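Local coordinates for protein leucine aminopeptidase A1, chloroplastic (Solanum lycopersicum, PDB 5D8N) that removes N-terminal amino acids from peptides as a magnesium-dependent, homohexameric aminopeptidase and takes part in wound signalling and insect defence, at residues V40-D45 with D189-G194; L46-A51 with Q126-A131; E235-A240 with I247-L252; I280-K285 with A331-A336. The protein carries 1 engineered substitution. All blocks are in the same frame, centred on the assembly; numbering follows the deposited sequence. Where two conformers were deposited one is given.

Contact 1: V40-D45 with D189-G194; sequences VQWQGD and DILGLG
W42 and D189 are joined by a side-chain hydrogen bond that pins the loop between strands 31-35 and 46-52 to strand 187-191, with L191 adding an apolar touch beside it. The indole NE1 donates to OD2 of D189 over 3.0 Å. The bond is nearly straight, 162° at the hydrogen, and the acceptor lies close to the plane of the ring. On the aspartate side the anti lone pair is used, the one facing away from the other carboxylate oxygen, and the carboxylate plane stands 81° from that of the ring. With its CG anti to the backbone N, W42 sends the indole from the loop out to the strand. The root of the same side chain meets L191, whose methyl CD1 lies 3.8 Å from W42 CB and comes at the ring obliquely, the two side chains running about at right angles. The backbone N of G44 lies over one ring face, toward its rim, and A141 of strand 139-144 also touches the indole. A phenylalanine in place of W42 could still meet L191 but has no N-H to offer, which would probably leave OD2 of D189 without this donor and its carboxylate freer to turn. Strand 187-191 runs between its parallel neighbours 31-35 and 139-144 in the mixed six-stranded sheet, consistent with the macro-like alpha/beta fold of the M17 N-terminal domain.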
loop_
_atom_site.group_PDB
_atom_site.type_symbol
_atom_site.label_atom_id
_atom_site.label_comp_id
_atom_site.label_asym_id
_atom_site.label_seq_id
_atom_site.Cartn_x
_atom_site.Cartn_y
_atom_site.Cartn_z
ATOM N N VAL A 40 -56.224 -7.466 26.833
ATOM C CA VAL A 40 -57.268 -6.814 26.035
ATOM C C VAL A 40 -57.900 -5.633 26.748
ATOM O O VAL A 40 -58.526 -4.790 26.104
ATOM C CB VAL A 40 -58.397 -7.756 25.588
ATOM C CG1 VAL A 40 -57.839 -8.846 24.694
ATOM C CG2 VAL A 40 -59.107 -8.370 26.785
ATOM N N GLN A 41 -57.684 -5.539 28.058
ATOM C CA GLN A 41 -58.251 -4.440 28.818
ATOM C C GLN A 41 -57.241 -3.359 29.130
ATOM O O GLN A 41 -57.623 -2.334 29.682
ATOM C CB GLN A 41 -58.930 -4.936 30.098
ATOM C CG GLN A 41 -60.262 -5.625 29.805
ATOM C CD GLN A 41 -60.680 -6.633 30.860
ATOM O OE1 GLN A 41 -60.828 -7.832 30.597
ATOM N NE2 GLN A 41 -60.929 -6.132 32.061
ATOM N N TRP A 42 -55.978 -3.539 28.743
ATOM C CA TRP A 42 -54.946 -2.570 29.088
ATOM C C TRP A 42 -55.116 -1.318 28.236
ATOM O O TRP A 42 -55.450 -1.419 27.070
ATOM C CB TRP A 42 -53.542 -3.160 28.908
ATOM C CG TRP A 42 -52.443 -2.213 29.280
ATOM C CD1 TRP A 42 -51.947 -1.953 30.533
ATOM C CD2 TRP A 42 -51.817 -1.277 28.402
ATOM N NE1 TRP A 42 -51.030 -0.925 30.469
ATOM C CE2 TRP A 42 -50.908 -0.525 29.164
ATOM C CE3 TRP A 42 -51.869 -1.074 27.019
ATOM C CZ2 TRP A 42 -50.094 0.443 28.593
ATOM C CZ3 TRP A 42 -51.123 -0.071 26.470
ATOM C CH2 TRP A 42 -50.240 0.675 27.252
ATOM N N GLN A 43 -54.941 -0.151 28.849
ATOM C CA GLN A 43 -55.092 1.127 28.167
ATOM C C GLN A 43 -53.854 2.024 28.344
ATOM O O GLN A 43 -53.254 2.128 29.416
ATOM C CB GLN A 43 -56.389 1.836 28.601
ATOM C CG GLN A 43 -57.591 1.690 27.652
ATOM C CD GLN A 43 -57.439 2.385 26.295
ATOM O OE1 GLN A 43 -56.676 3.349 26.139
ATOM N NE2 GLN A 43 -58.218 1.928 25.314
ATOM N N GLY A 44 -53.380 2.553 27.222
ATOM C CA GLY A 44 -52.204 3.417 27.197
ATOM C C GLY A 44 -51.781 3.635 25.757
ATOM O O GLY A 44 -52.551 3.343 24.843
ATOM N N ASP A 45 -50.546 4.077 25.544
ATOM C CA ASP A 45 -50.157 4.585 24.241
ATOM C C ASP A 45 -49.792 3.484 23.242
ATOM O O ASP A 45 -49.961 3.644 22.041
ATOM C CB ASP A 45 -48.991 5.551 24.374
ATOM C CG ASP A 45 -49.308 6.722 25.268
ATOM O OD1 ASP A 45 -50.490 7.108 25.335
ATOM O OD2 ASP A 45 -48.387 7.241 25.935
ATOM N N ASP A 189 -45.526 -1.414 31.526
ATOM C CA ASP A 189 -46.294 -2.460 32.195
ATOM C C ASP A 189 -46.023 -3.777 31.487
ATOM O O ASP A 189 -46.211 -3.903 30.287
ATOM C CB ASP A 189 -47.798 -2.138 32.156
ATOM C CG ASP A 189 -48.151 -0.891 32.956
ATOM O OD1 ASP A 189 -47.450 -0.609 33.953
ATOM O OD2 ASP A 189 -49.128 -0.189 32.610
ATOM N N ILE A 190 -45.487 -4.735 32.222
ATOM C CA ILE A 190 -45.299 -6.061 31.704
ATOM C C ILE A 190 -46.482 -6.923 32.125
ATOM O O ILE A 190 -46.772 -7.071 33.312
ATOM C CB ILE A 190 -43.971 -6.637 32.216
ATOM C CG1 ILE A 190 -42.815 -5.740 31.748
ATOM C CG2 ILE A 190 -43.771 -8.055 31.695
ATOM C CD1 ILE A 190 -41.482 -6.119 32.355
ATOM N N LEU A 191 -47.112 -7.544 31.139
ATOM C CA LEU A 191 -48.384 -8.230 31.328
ATOM C C LEU A 191 -48.276 -9.716 31.009
ATOM O O LEU A 191 -47.434 -10.151 30.213
ATOM C CB LEU A 191 -49.464 -7.625 30.429
ATOM C CG LEU A 191 -49.637 -6.103 30.440
ATOM C CD1 LEU A 191 -50.758 -5.693 29.485
ATOM C CD2 LEU A 191 -49.897 -5.587 31.847
ATOM N N GLY A 192 -49.082 -10.491 31.731
ATOM C CA GLY A 192 -49.268 -11.910 31.438
ATOM C C GLY A 192 -48.211 -12.819 32.043
ATOM O O GLY A 192 -48.158 -13.993 31.683
ATOM N N LEU A 193 -47.221 -12.243 32.727
ATOM C CA LEU A 193 -46.063 -13.029 33.101
ATOM C C LEU A 193 -45.947 -13.172 34.624
ATOM O O LEU A 193 -44.951 -13.711 35.114
ATOM C CB LEU A 193 -44.775 -12.436 32.514
ATOM C CG LEU A 193 -44.644 -12.456 30.988
ATOM C CD1 LEU A 193 -43.404 -11.699 30.510
ATOM C CD2 LEU A 193 -44.603 -13.880 30.452
ATOM N N GLY A 194 -46.955 -12.708 35.356
ATOM C CA GLY A 194 -46.987 -12.849 36.808
ATOM C C GLY A 194 -46.901 -11.503 37.493
ATOM O O GLY A 194 -46.681 -10.485 36.837
#

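Contact 2: L46-A51 with Q126-A131; sequences LLAIGA and QAAAAA
L46 and A48 of strand 46-52 press against A128 and A131 of helix 119-134, and L46 is the longest of the four side chains. Its CB leaves the backbone toward the helix, and CG, set anti to the backbone N (chi1 172°), carries the branch point onward. Of the two methyls beyond it, CD2 and not CD1 meets the helix segment: it stands 3.9 Å from A131 CB, and equally near the carbonyl carbon of the same residue. It also comes to 4.0 Å from the carbonyl O of A128, which points up the helix toward this turn, so the methyl rests on backbone as well as side chain. The leucine side chain also packs on R105 and T107 of strand 104-112 and on I140 of strand 139-144. Two residues along the strand, A48 faces the same helix, and its CB meets A128 CB at 3.8 Å. Small methyls on both sides of this second touch let the backbones draw close, the CA atoms of A48 and A128 being the nearest pair there at 5.8 Å. The axes of the two short segments run nearly antiparallel, at 152°, and approach to 8.9 Å. Helix 119-134 links strand 104-112 to strand 139-144, which are parallel, and strand 46-52 lies between those two in the sheet; the helix is therefore the middle piece of a beta-alpha-beta crossover that passes over strand 46-52, with A128 also resting on V142 of the far strand.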
loop_
_atom_site.group_PDB
_atom_site.type_symbol
_atom_site.label_atom_id
_atom_site.label_comp_id
_atom_site.label_asym_id
_atom_site.label_seq_id
_atom_site.Cartn_x
_atom_site.Cartn_y
_atom_site.Cartn_z
ATOM N N LEU A 46 -49.222 2.400 23.735
ATOM C CA LEU A 46 -48.690 1.371 22.875
ATOM C C LEU A 46 -48.636 0.042 23.594
ATOM O O LEU A 46 -48.020 -0.091 24.649
ATOM C CB LEU A 46 -47.286 1.747 22.412
ATOM C CG LEU A 46 -46.539 0.643 21.650
ATOM C CD1 LEU A 46 -47.119 0.427 20.260
ATOM C CD2 LEU A 46 -45.083 1.053 21.564
ATOM N N LEU A 47 -49.191 -0.962 22.938
ATOM C CA LEU A 47 -49.106 -2.339 23.381
ATOM C C LEU A 47 -48.254 -3.092 22.364
ATOM O O LEU A 47 -48.619 -3.216 21.188
ATOM C CB LEU A 47 -50.519 -2.942 23.416
ATOM C CG LEU A 47 -50.596 -4.449 23.679
ATOM C CD1 LEU A 47 -50.013 -4.821 25.039
ATOM C CD2 LEU A 47 -52.039 -4.914 23.589
ATOM N N ALA A 48 -47.181 -3.690 22.855
ATOM C CA ALA A 48 -46.326 -4.529 22.029
ATOM C C ALA A 48 -46.503 -5.985 22.414
ATOM O O ALA A 48 -46.384 -6.344 23.590
ATOM C CB ALA A 48 -44.861 -4.134 22.223
ATOM N N ILE A 49 -46.730 -6.819 21.410
ATOM C CA ILE A 49 -46.951 -8.239 21.626
ATOM C C ILE A 49 -45.948 -9.091 20.862
ATOM O O ILE A 49 -45.786 -8.963 19.643
ATOM C CB ILE A 49 -48.348 -8.633 21.137
ATOM C CG1 ILE A 49 -49.381 -7.891 21.981
ATOM C CG2 ILE A 49 -48.541 -10.146 21.265
ATOM C CD1 ILE A 49 -50.715 -7.769 21.276
ATOM N N GLY A 50 -45.263 -9.952 21.599
ATOM C CA GLY A 50 -44.229 -10.812 21.028
ATOM C C GLY A 50 -44.875 -12.091 20.560
ATOM O O GLY A 50 -45.514 -12.764 21.371
ATOM N N ALA A 51 -44.784 -12.377 19.257
ATOM C CA ALA A 51 -45.420 -13.545 18.680
ATOM C C ALA A 51 -44.405 -14.358 17.905
ATOM O O ALA A 51 -43.763 -13.836 16.991
ATOM C CB ALA A 51 -46.582 -13.143 17.771
ATOM N N GLN A 126 -36.337 -4.383 23.011
ATOM C CA GLN A 126 -35.737 -3.407 22.119
ATOM C C GLN A 126 -36.758 -2.966 21.072
ATOM O O GLN A 126 -36.831 -1.786 20.738
ATOM C CB GLN A 126 -34.489 -3.970 21.413
ATOM C CG GLN A 126 -33.304 -4.230 22.334
ATOM C CD GLN A 126 -32.215 -5.133 21.745
ATOM O OE1 GLN A 126 -32.144 -5.389 20.536
ATOM N NE2 GLN A 126 -31.385 -5.673 22.630
ATOM N N ALA A 127 -37.505 -3.909 20.503
ATOM C CA ALA A 127 -38.468 -3.558 19.446
ATOM C C ALA A 127 -39.579 -2.691 20.039
ATOM O O ALA A 127 -40.095 -1.802 19.374
ATOM C CB ALA A 127 -39.049 -4.806 18.792
ATOM N N ALA A 128 -39.987 -2.986 21.274
ATOM C CA ALA A 128 -41.013 -2.191 21.936
ATOM C C ALA A 128 -40.521 -0.778 22.213
ATOM O O ALA A 128 -41.249 0.185 21.973
ATOM C CB ALA A 128 -41.447 -2.847 23.224
ATOM N N ALA A 129 -39.252 -0.636 22.581
ATOM C CA ALA A 129 -38.665 0.688 22.795
ATOM C C ALA A 129 -38.582 1.501 21.509
ATOM O O ALA A 129 -38.821 2.707 21.497
ATOM C CB ALA A 129 -37.270 0.546 23.373
ATOM N N ALA A 130 -38.238 0.821 20.424
ATOM C CA ALA A 130 -38.135 1.477 19.129
ATOM C C ALA A 130 -39.510 1.959 18.665
ATOM O O ALA A 130 -39.625 3.030 18.089
ATOM C CB ALA A 130 -37.489 0.554 18.097
ATOM N N ALA A 131 -40.542 1.140 18.852
ATOM C CA ALA A 131 -41.873 1.516 18.408
ATOM C C ALA A 131 -42.375 2.656 19.319
ATOM O O ALA A 131 -43.045 3.570 18.866
ATOM C CB ALA A 131 -42.806 0.325 18.475
#

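Contact 3: E235-A240 with I247-L252; sequences EAKKIA and ISVNIL
The methyl of A240 comes end-on against the flank of V249, whereas the longer side chains to each side of that touch cross at an angle. CB of A240 lies 3.7 Å from CB of V249 and as near to its CG1, the branch that sits between the backbone N and the carbonyl carbon of the valine (chi1 61°). Toward the start of the strand, I247 lays its CG2 against the helix backbone, 3.8 Å from CA of A240, while its other branch leads elsewhere: the side chain crosses I239 obliquely, CD1 meeting CG2 of that residue at 3.9 Å. The end of I239 leads away from the strand, and the residue also packs on L215 of helix 197-221. Helix 229-242 and strand 247-252 follow each other in the chain, joined by a short turn and running nearly antiparallel, with 153° between the axes of the short segments; the chain thus turns back from helix to an edge strand of the catalytic domain's mixed sheet, outermost within this chain, where the helix covers one face and I247, V249 and I251 point at it. At the other end of the contact K237 crosses I251 at about a right angle. Only the aliphatic part of the lysine takes part there, its CG lying 4.1 Å from I251 CG1 and a little further from V249 CG2. Beyond CG the chain bends at chi3 and carries NZ to a salt bridge with E234, on the same helix.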
loop_
_atom_site.group_PDB
_atom_site.type_symbol
_atom_site.label_atom_id
_atom_site.label_comp_id
_atom_site.label_asym_id
_atom_site.label_seq_id
_atom_site.Cartn_x
_atom_site.Cartn_y
_atom_site.Cartn_z
ATOM N N GLU A 235 -15.083 8.980 37.930
ATOM C CA GLU A 235 -16.220 8.098 37.779
ATOM C C GLU A 235 -16.120 6.939 38.778
ATOM O O GLU A 235 -17.123 6.478 39.328
ATOM C CB GLU A 235 -16.368 7.571 36.344
ATOM C CG GLU A 235 -16.667 8.647 35.303
ATOM C CD GLU A 235 -18.081 9.216 35.341
ATOM O OE1 GLU A 235 -19.023 8.594 35.885
ATOM O OE2 GLU A 235 -18.243 10.332 34.817
ATOM N N ALA A 236 -14.933 6.381 38.923
ATOM C CA ALA A 236 -14.753 5.305 39.900
ATOM C C ALA A 236 -15.073 5.777 41.317
ATOM O O ALA A 236 -15.723 5.072 42.091
ATOM C CB ALA A 236 -13.341 4.743 39.831
ATOM N N LYS A 237 -14.598 6.964 41.660
ATOM C CA LYS A 237 -14.874 7.531 42.978
ATOM C C LYS A 237 -16.354 7.782 43.225
ATOM O O LYS A 237 -16.839 7.620 44.352
ATOM C CB LYS A 237 -14.090 8.837 43.154
ATOM C CG LYS A 237 -12.620 8.575 43.407
ATOM C CD LYS A 237 -11.931 9.832 43.917
ATOM C CE LYS A 237 -11.288 10.649 42.829
ATOM N NZ LYS A 237 -10.701 11.884 43.421
ATOM N N LYS A 238 -17.070 8.129 42.161
ATOM C CA LYS A 238 -18.494 8.406 42.241
ATOM C C LYS A 238 -19.242 7.119 42.565
ATOM O O LYS A 238 -20.196 7.115 43.347
ATOM C CB LYS A 238 -18.985 8.982 40.910
ATOM C CG LYS A 238 -20.474 9.266 40.816
ATOM C CD LYS A 238 -20.852 9.772 39.425
ATOM C CE LYS A 238 -22.346 9.672 39.151
ATOM N NZ LYS A 238 -22.655 10.382 37.878
ATOM N N ILE A 239 -18.815 6.018 41.958
ATOM C CA ILE A 239 -19.432 4.732 42.253
ATOM C C ILE A 239 -19.195 4.423 43.726
ATOM O O ILE A 239 -20.103 4.012 44.420
ATOM C CB ILE A 239 -18.859 3.609 41.375
ATOM C CG1 ILE A 239 -19.320 3.801 39.915
ATOM C CG2 ILE A 239 -19.301 2.250 41.898
ATOM C CD1 ILE A 239 -18.528 2.980 38.930
ATOM N N ALA A 240 -17.976 4.605 44.205
ATOM C CA ALA A 240 -17.661 4.245 45.590
ATOM C C ALA A 240 -18.444 5.137 46.553
ATOM O O ALA A 240 -18.906 4.673 47.580
ATOM C CB ALA A 240 -16.167 4.395 45.861
ATOM N N ILE A 247 -18.567 -0.497 48.705
ATOM C CA ILE A 247 -17.469 -0.277 47.782
ATOM C C ILE A 247 -16.501 0.766 48.333
ATOM O O ILE A 247 -16.878 1.894 48.615
ATOM C CB ILE A 247 -17.979 0.127 46.379
ATOM C CG1 ILE A 247 -18.787 -1.017 45.752
ATOM C CG2 ILE A 247 -16.804 0.502 45.492
ATOM C CD1 ILE A 247 -19.471 -0.657 44.439
ATOM N N SER A 248 -15.225 0.392 48.398
ATOM C CA SER A 248 -14.156 1.311 48.704
ATOM C C SER A 248 -13.342 1.597 47.446
ATOM O O SER A 248 -13.351 0.821 46.477
ATOM C CB SER A 248 -13.235 0.717 49.774
ATOM O OG SER A 248 -12.607 -0.460 49.291
ATOM N N VAL A 249 -12.581 2.685 47.489
ATOM C CA VAL A 249 -11.795 3.089 46.327
ATOM C C VAL A 249 -10.410 3.531 46.766
ATOM O O VAL A 249 -10.248 4.117 47.837
ATOM C CB VAL A 249 -12.469 4.220 45.532
ATOM C CG1 VAL A 249 -12.630 5.475 46.393
ATOM C CG2 VAL A 249 -11.656 4.539 44.296
ATOM N N ASN A 250 -9.423 3.182 45.949
ATOM C CA ASN A 250 -8.076 3.707 46.065
ATOM C C ASN A 250 -7.550 4.036 44.665
ATOM O O ASN A 250 -7.538 3.176 43.778
ATOM C CB ASN A 250 -7.183 2.667 46.762
ATOM C CG ASN A 250 -5.849 3.227 47.233
ATOM O OD1 ASN A 250 -5.671 4.433 47.412
ATOM N ND2 ASN A 250 -4.882 2.336 47.402
ATOM N N ILE A 251 -7.263 5.316 44.448
ATOM C CA ILE A 251 -6.732 5.808 43.200
ATOM C C ILE A 251 -5.245 6.045 43.395
ATOM O O ILE A 251 -4.857 6.822 44.266
ATOM C CB ILE A 251 -7.392 7.137 42.793
ATOM C CG1 ILE A 251 -8.910 6.979 42.702
ATOM C CG2 ILE A 251 -6.847 7.621 41.456
ATOM C CD1 ILE A 251 -9.374 5.855 41.802
ATOM N N LEU A 252 -4.411 5.315 42.660
ATOM C CA LEU A 252 -2.959 5.529 42.734
ATOM C C LEU A 252 -2.501 6.459 41.617
ATOM O O LEU A 252 -2.802 6.215 40.444
ATOM C CB LEU A 252 -2.215 4.196 42.657
ATOM C CG LEU A 252 -2.723 3.037 43.523
ATOM C CD1 LEU A 252 -1.761 1.877 43.405
ATOM C CD2 LEU A 252 -2.737 3.461 44.973
#

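Contact 4: I280-K285 with A331-A336; sequences IHLCFK and AVLGAA
The packing of L282 on L333 and A336 belongs to the alpha/beta catalytic domain, in which helix 327-342 connects strand 293-305 to strand 347-358, its parallel neighbour in the mixed sheet, and so completes a beta-alpha-beta crossover. Strand 278-284 borders strand 347-358 on the far side, and the helix reaches over to it through this contact. One methyl does the work on the strand side: CD1 of L282 lies 3.8 Å from CD2 of L333 and 4.1 Å from CB of A336, which are one helical turn apart in position. The two leucines cross at about a right angle and meet methyl to methyl; in L333 a chi1 of -66° and an extended chi2 of 177° together bring CD2 to the strand, although its CB does not face it. A336 does face the strand, and its small side chain meets the same methyl. A240 of helix 229-242 and V249 of strand 247-252 also pack on L282, and A336 rests on F351 of strand 347-358. The contact stays some distance from the metal site, the side chain of L333 lying about 11 Å from that of K300, a magnesium ligand. All three residues are buried and meet through hydrocarbon alone, so strand and helix are held here by shape and by the exclusion of water, without directional bonds fixing their relative rotation.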
loop_
_atom_site.group_PDB
_atom_site.type_symbol
_atom_site.label_atom_id
_atom_site.label_comp_id
_atom_site.label_asym_id
_atom_site.label_seq_id
_atom_site.Cartn_x
_atom_site.Cartn_y
_atom_site.Cartn_z
ATOM N N ILE A 280 -6.766 2.743 38.977
ATOM C CA ILE A 280 -8.026 2.667 39.674
ATOM C C ILE A 280 -8.216 1.313 40.325
ATOM O O ILE A 280 -8.138 0.265 39.669
ATOM C CB ILE A 280 -9.186 2.910 38.691
ATOM C CG1 ILE A 280 -9.100 4.316 38.106
ATOM C CG2 ILE A 280 -10.511 2.721 39.399
ATOM C CD1 ILE A 280 -9.962 4.502 36.877
ATOM N N HIS A 281 -8.463 1.343 41.631
ATOM C CA HIS A 281 -8.752 0.133 42.399
ATOM C C HIS A 281 -10.017 0.268 43.243
ATOM O O HIS A 281 -10.045 0.986 44.237
ATOM C CB HIS A 281 -7.554 -0.226 43.279
ATOM C CG HIS A 281 -7.715 -1.508 44.031
ATOM N ND1 HIS A 281 -6.959 -1.816 45.144
ATOM C CD2 HIS A 281 -8.622 -2.511 43.902
ATOM C CE1 HIS A 281 -7.312 -3.011 45.590
ATOM N NE2 HIS A 281 -8.333 -3.447 44.870
ATOM N N LEU A 282 -11.087 -0.375 42.811
ATOM C CA LEU A 282 -12.310 -0.454 43.614
ATOM C C LEU A 282 -12.394 -1.840 44.211
ATOM O O LEU A 282 -11.929 -2.817 43.603
ATOM C CB LEU A 282 -13.546 -0.252 42.746
ATOM C CG LEU A 282 -13.705 1.104 42.071
ATOM C CD1 LEU A 282 -14.841 1.061 41.055
ATOM C CD2 LEU A 282 -14.012 2.156 43.113
ATOM N N CYS A 283 -12.974 -1.918 45.402
ATOM C CA CYS A 283 -13.239 -3.200 46.045
ATOM C C CYS A 283 -14.660 -3.268 46.585
ATOM O O CYS A 283 -15.066 -2.412 47.380
ATOM C CB CYS A 283 -12.271 -3.445 47.198
ATOM S SG CYS A 283 -12.447 -5.120 47.892
ATOM N N PHE A 284 -15.409 -4.259 46.118
ATOM C CA PHE A 284 -16.740 -4.524 46.620
ATOM C C PHE A 284 -16.684 -5.644 47.639
ATOM O O PHE A 284 -16.115 -6.702 47.352
ATOM C CB PHE A 284 -17.722 -4.914 45.505
ATOM C CG PHE A 284 -18.998 -5.504 46.027
ATOM C CD1 PHE A 284 -20.034 -4.693 46.396
ATOM C CD2 PHE A 284 -19.097 -6.872 46.271
ATOM C CE1 PHE A 284 -21.157 -5.229 46.985
ATOM C CE2 PHE A 284 -20.211 -7.414 46.888
ATOM C CZ PHE A 284 -21.244 -6.580 47.247
ATOM N N LYS A 285 -17.465 -5.473 48.707
ATOM C CA LYS A 285 -17.601 -6.465 49.778
ATOM C C LYS A 285 -18.763 -6.037 50.684
ATOM O O LYS A 285 -18.735 -4.895 51.140
ATOM C CB LYS A 285 -16.286 -6.340 50.570
ATOM C CG LYS A 285 -15.997 -7.288 51.708
ATOM C CD LYS A 285 -14.516 -7.275 52.072
ATOM C CE LYS A 285 -13.928 -5.917 52.463
ATOM N NZ LYS A 285 -13.000 -5.321 51.446
ATOM N N ALA A 331 -16.667 -1.898 30.857
ATOM C CA ALA A 331 -17.428 -3.059 31.289
ATOM C C ALA A 331 -17.137 -3.343 32.757
ATOM O O ALA A 331 -18.034 -3.675 33.538
ATOM C CB ALA A 331 -17.097 -4.274 30.438
ATOM N N VAL A 332 -15.887 -3.144 33.143
ATOM C CA VAL A 332 -15.520 -3.346 34.541
ATOM C C VAL A 332 -16.213 -2.352 35.477
ATOM O O VAL A 332 -16.757 -2.725 36.519
ATOM C CB VAL A 332 -13.996 -3.339 34.695
ATOM C CG1 VAL A 332 -13.558 -3.252 36.138
ATOM C CG2 VAL A 332 -13.419 -4.608 34.053
ATOM N N LEU A 333 -16.178 -1.073 35.132
ATOM C CA LEU A 333 -16.835 -0.067 35.983
ATOM C C LEU A 333 -18.354 -0.204 35.972
ATOM O O LEU A 333 -19.011 -0.051 36.995
ATOM C CB LEU A 333 -16.420 1.331 35.552
ATOM C CG LEU A 333 -14.930 1.604 35.795
ATOM C CD1 LEU A 333 -14.584 2.983 35.287
ATOM C CD2 LEU A 333 -14.524 1.531 37.253
ATOM N N GLY A 334 -18.896 -0.584 34.818
ATOM C CA GLY A 334 -20.311 -0.927 34.714
ATOM C C GLY A 334 -20.713 -2.071 35.620
ATOM O O GLY A 334 -21.723 -2.011 36.319
ATOM N N ALA A 335 -19.850 -3.066 35.712
ATOM C CA ALA A 335 -20.111 -4.172 36.613
ATOM C C ALA A 335 -20.130 -3.696 38.066
ATOM O O ALA A 335 -20.932 -4.179 38.864
ATOM C CB ALA A 335 -19.086 -5.282 36.414
ATOM N N ALA A 336 -19.224 -2.789 38.417
ATOM C CA ALA A 336 -19.155 -2.278 39.778
ATOM C C ALA A 336 -20.432 -1.546 40.140
ATOM O O ALA A 336 -20.939 -1.689 41.242
ATOM C CB ALA A 336 -17.973 -1.344 39.957
#

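How the contacts relate
The four contacts fall into two pairs, one in each domain. Contacts 1 and 2 share the six-stranded sheet of the N-terminal domain and touch where W42 CZ3 lies 4.1 Å from L47 N; contacts 3 and 4 share the catalytic sheet through adjoining strands, with N250 N 2.9 Å from H281 O, a probable backbone hydrogen bond. Contacts 2 and 4 are buried, with only apolar side chains meeting, each setting a helix on a strand with small side chains or methyls. Contact 3 is partly buried and carries a lysine along its margin. Contact 1, likewise partly buried, joins a loop to a strand and is the one with a hydrogen bond between side chains.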